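Local coordinates for isochorismatase hydrolase (Alkaliphilus metalliredigens, PDB 3HB7), which probably acts as a hydrolase, as its membership of the isochorismatase family suggests, at residues A6-I10 with Y182-W186. Residues are numbered along the deposited sequence; the frame is centred on the assembly and turned at random.
Sequences AKHAI and YIQAW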
ATOM      1  N   ALA E   6       7.658  42.887  39.401  1.00 28.61           N
ATOM      2  CA  ALA E   6       7.524  41.659  38.641  1.00 28.82           C
ATOM      3  C   ALA E   6       7.519  40.451  39.549  1.00 28.61           C
ATOM      4  O   ALA E   6       8.468  40.206  40.239  1.00 28.84           O
ATOM      5  CB  ALA E   6       8.620  41.555  37.638  1.00 28.76           C
ATOM      6  N   LYS E   7       6.419  39.719  39.552  1.00 28.32           N
ATOM      7  CA  LYS E   7       6.272  38.546  40.375  1.00 27.94           C
ATOM      8  C   LYS E   7       5.815  37.382  39.541  1.00 27.44           C
ATOM      9  O   LYS E   7       4.971  37.520  38.717  1.00 27.72           O
ATOM     10  CB  LYS E   7       5.274  38.815  41.475  1.00 28.14           C
ATOM     11  CG  LYS E   7       5.819  38.673  42.842  1.00 29.30           C
ATOM     12  CD  LYS E   7       4.717  38.702  43.834  1.00 30.98           C
ATOM     13  CE  LYS E   7       5.229  38.496  45.224  1.00 32.07           C
ATOM     14  NZ  LYS E   7       4.252  38.957  46.234  1.00 32.82           N
ATOM     15  N   HIS E   8       6.379  36.226  39.798  1.00 26.91           N
ATOM     16  CA  HIS E   8       6.196  35.061  38.978  1.00 26.24           C
ATOM     17  C   HIS E   8       5.712  33.883  39.774  1.00 26.31           C
ATOM     18  O   HIS E   8       6.105  33.683  40.896  1.00 25.71           O
ATOM     19  CB  HIS E   8       7.513  34.632  38.380  1.00 26.25           C
ATOM     20  CG  HIS E   8       7.966  35.466  37.240  1.00 25.66           C
ATOM     21  ND1 HIS E   8       8.899  35.028  36.339  1.00 24.73           N
ATOM     22  CD2 HIS E   8       7.633  36.716  36.864  1.00 26.00           C
ATOM     23  CE1 HIS E   8       9.120  35.972  35.452  1.00 25.35           C
ATOM     24  NE2 HIS E   8       8.361  37.005  35.747  1.00 25.73           N
ATOM     25  N   ALA E   9       4.874  33.081  39.141  1.00 25.91           N
ATOM     26  CA  ALA E   9       4.488  31.799  39.668  1.00 25.63           C
ATOM     27  C   ALA E   9       4.920  30.723  38.712  1.00 25.45           C
ATOM     28  O   ALA E   9       4.731  30.817  37.526  1.00 25.42           O
ATOM     29  CB  ALA E   9       3.035  31.741  39.879  1.00 25.33           C
ATOM     30  N   ILE E  10       5.505  29.687  39.249  1.00 25.27           N
ATOM     31  CA  ILE E  10       5.948  28.601  38.443  1.00 24.98           C
ATOM     32  C   ILE E  10       5.056  27.457  38.746  1.00 24.46           C
ATOM     33  O   ILE E  10       4.971  27.038  39.861  1.00 24.21           O
ATOM     34  CB  ILE E  10       7.372  28.240  38.804  1.00 25.39           C
ATOM     35  CG1 ILE E  10       8.266  29.423  38.507  1.00 26.18           C
ATOM     36  CG2 ILE E  10       7.840  27.036  38.046  1.00 25.26           C
ATOM     37  CD1 ILE E  10       9.674  29.169  38.745  1.00 27.82           C
ATOM     38  N   TYR E 182      16.078  31.055  31.738  1.00 29.09           N
ATOM     39  CA  TYR E 182      15.150  31.697  32.643  1.00 29.10           C
ATOM     40  C   TYR E 182      15.833  32.181  33.883  1.00 29.26           C
ATOM     41  O   TYR E 182      15.588  33.266  34.341  1.00 28.88           O
ATOM     42  CB  TYR E 182      14.040  30.745  33.046  1.00 28.68           C
ATOM     43  CG  TYR E 182      13.097  31.292  34.080  1.00 27.58           C
ATOM     44  CD1 TYR E 182      12.277  32.350  33.792  1.00 27.17           C
ATOM     45  CD2 TYR E 182      13.026  30.751  35.336  1.00 26.24           C
ATOM     46  CE1 TYR E 182      11.423  32.840  34.703  1.00 26.55           C
ATOM     47  CE2 TYR E 182      12.170  31.245  36.258  1.00 25.96           C
ATOM     48  CZ  TYR E 182      11.367  32.292  35.934  1.00 26.56           C
ATOM     49  OH  TYR E 182      10.494  32.806  36.835  1.00 26.59           O
ATOM     50  N   ILE E 183      16.661  31.337  34.453  1.00 29.78           N
ATOM     51  CA  ILE E 183      17.376  31.729  35.634  1.00 30.55           C
ATOM     52  C   ILE E 183      18.299  32.904  35.335  1.00 31.07           C
ATOM     53  O   ILE E 183      18.311  33.872  36.045  1.00 31.07           O
ATOM     54  CB  ILE E 183      18.214  30.589  36.148  1.00 30.34           C
ATOM     55  CG1 ILE E 183      17.370  29.670  36.993  1.00 30.22           C
ATOM     56  CG2 ILE E 183      19.309  31.119  36.970  1.00 29.85           C
ATOM     57  CD1 ILE E 183      17.811  28.293  36.952  1.00 29.14           C
ATOM     58  N   GLN E 184      19.047  32.818  34.258  1.00 31.77           N
ATOM     59  CA  GLN E 184      19.999  33.852  33.917  1.00 32.57           C
ATOM     60  C   GLN E 184      19.358  35.188  33.637  1.00 33.12           C
ATOM     61  O   GLN E 184      19.963  36.218  33.840  1.00 33.15           O
ATOM     62  CB  GLN E 184      20.876  33.436  32.758  1.00 32.41           C
ATOM     63  CG  GLN E 184      21.534  34.592  32.090  1.00 32.90           C
ATOM     64  CD  GLN E 184      22.884  34.930  32.683  1.00 33.57           C
ATOM     65  OE1 GLN E 184      23.422  34.196  33.507  1.00 33.22           O
ATOM     66  NE2 GLN E 184      23.446  36.043  32.246  1.00 33.58           N
ATOM     67  N   ALA E 185      18.147  35.178  33.122  1.00 33.56           N
ATOM     68  CA  ALA E 185      17.475  36.419  32.846  1.00 34.15           C
ATOM     69  C   ALA E 185      17.173  37.195  34.109  1.00 34.65           C
ATOM     70  O   ALA E 185      17.252  38.398  34.127  1.00 34.60           O
ATOM     71  CB  ALA E 185      16.251  36.175  32.074  1.00 33.98           C
ATOM     72  N   TRP E 186      16.781  36.496  35.154  1.00 35.33           N
ATOM     73  CA  TRP E 186      16.512  37.126  36.427  1.00 36.18           C
ATOM     74  C   TRP E 186      17.770  37.708  37.023  1.00 36.77           C
ATOM     75  O   TRP E 186      17.748  38.762  37.628  1.00 36.80           O
ATOM     76  CB  TRP E 186      15.875  36.162  37.401  1.00 35.93           C
ATOM     77  CG  TRP E 186      14.386  36.107  37.335  1.00 36.43           C
ATOM     78  CD1 TRP E 186      13.639  35.184  36.684  1.00 36.28           C
ATOM     79  CD2 TRP E 186      13.456  36.989  37.968  1.00 36.08           C
ATOM     80  NE1 TRP E 186      12.317  35.434  36.865  1.00 36.39           N
ATOM     81  CE2 TRP E 186      12.177  36.541  37.647  1.00 35.80           C
ATOM     82  CE3 TRP E 186      13.585  38.116  38.770  1.00 35.08           C
ATOM     83  CZ2 TRP E 186      11.045  37.177  38.089  1.00 35.27           C
ATOM     84  CZ3 TRP E 186      12.460  38.737  39.207  1.00 34.40           C
ATOM     85  CH2 TRP E 186      11.207  38.272  38.863  1.00 34.61           C
TER
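The Y182 side chain leaves the helix with CG opposite the backbone nitrogen (chi1 175°), which carries its ring toward H8, whose own CG lies anti to the carbonyl carbon and beside the backbone N, and the two side chains approach from opposite directions. They join through a hydrogen bond of 2.8 Å between Y182 OH and H8 ND1, in which either group may be the donor. The hydroxyl sits at the edge of the imidazole, near its plane, and the two rings meet rim to rim with planes 21° apart. W186 slides past H8 in the opposite direction and turns the edge of its six-membered ring to the imidazole face: CZ2 stands 3.4 Å above the plane of the H8 ring, over its centre, with the planes at 75° in a T-shaped stack. The imidazole is thus held at its rim by the phenol and on one face by the indole, which probably limits its turning. Were the histidine replaced by an alanine, the Y182 hydroxyl would probably lose this partner and the indole edge the ring face it rests on. At the flanks, A6 O lies 3.6 Å from W186 CH2, at the indole edge, and I10 CD1 packs 4.1 Å from Y182 CE2. V124 of the neighbouring strand 122-126 touches H8, I10 and Y182, while I53 on the other adjoining strand touches H8, I10 and W186. This aromatic cluster joins helix 179-187 to strand 8-13, the segments 182-186 and 8-10 running roughly antiparallel, as in the layered alpha/beta fold with a parallel sheet characteristic of the isochorismatase family.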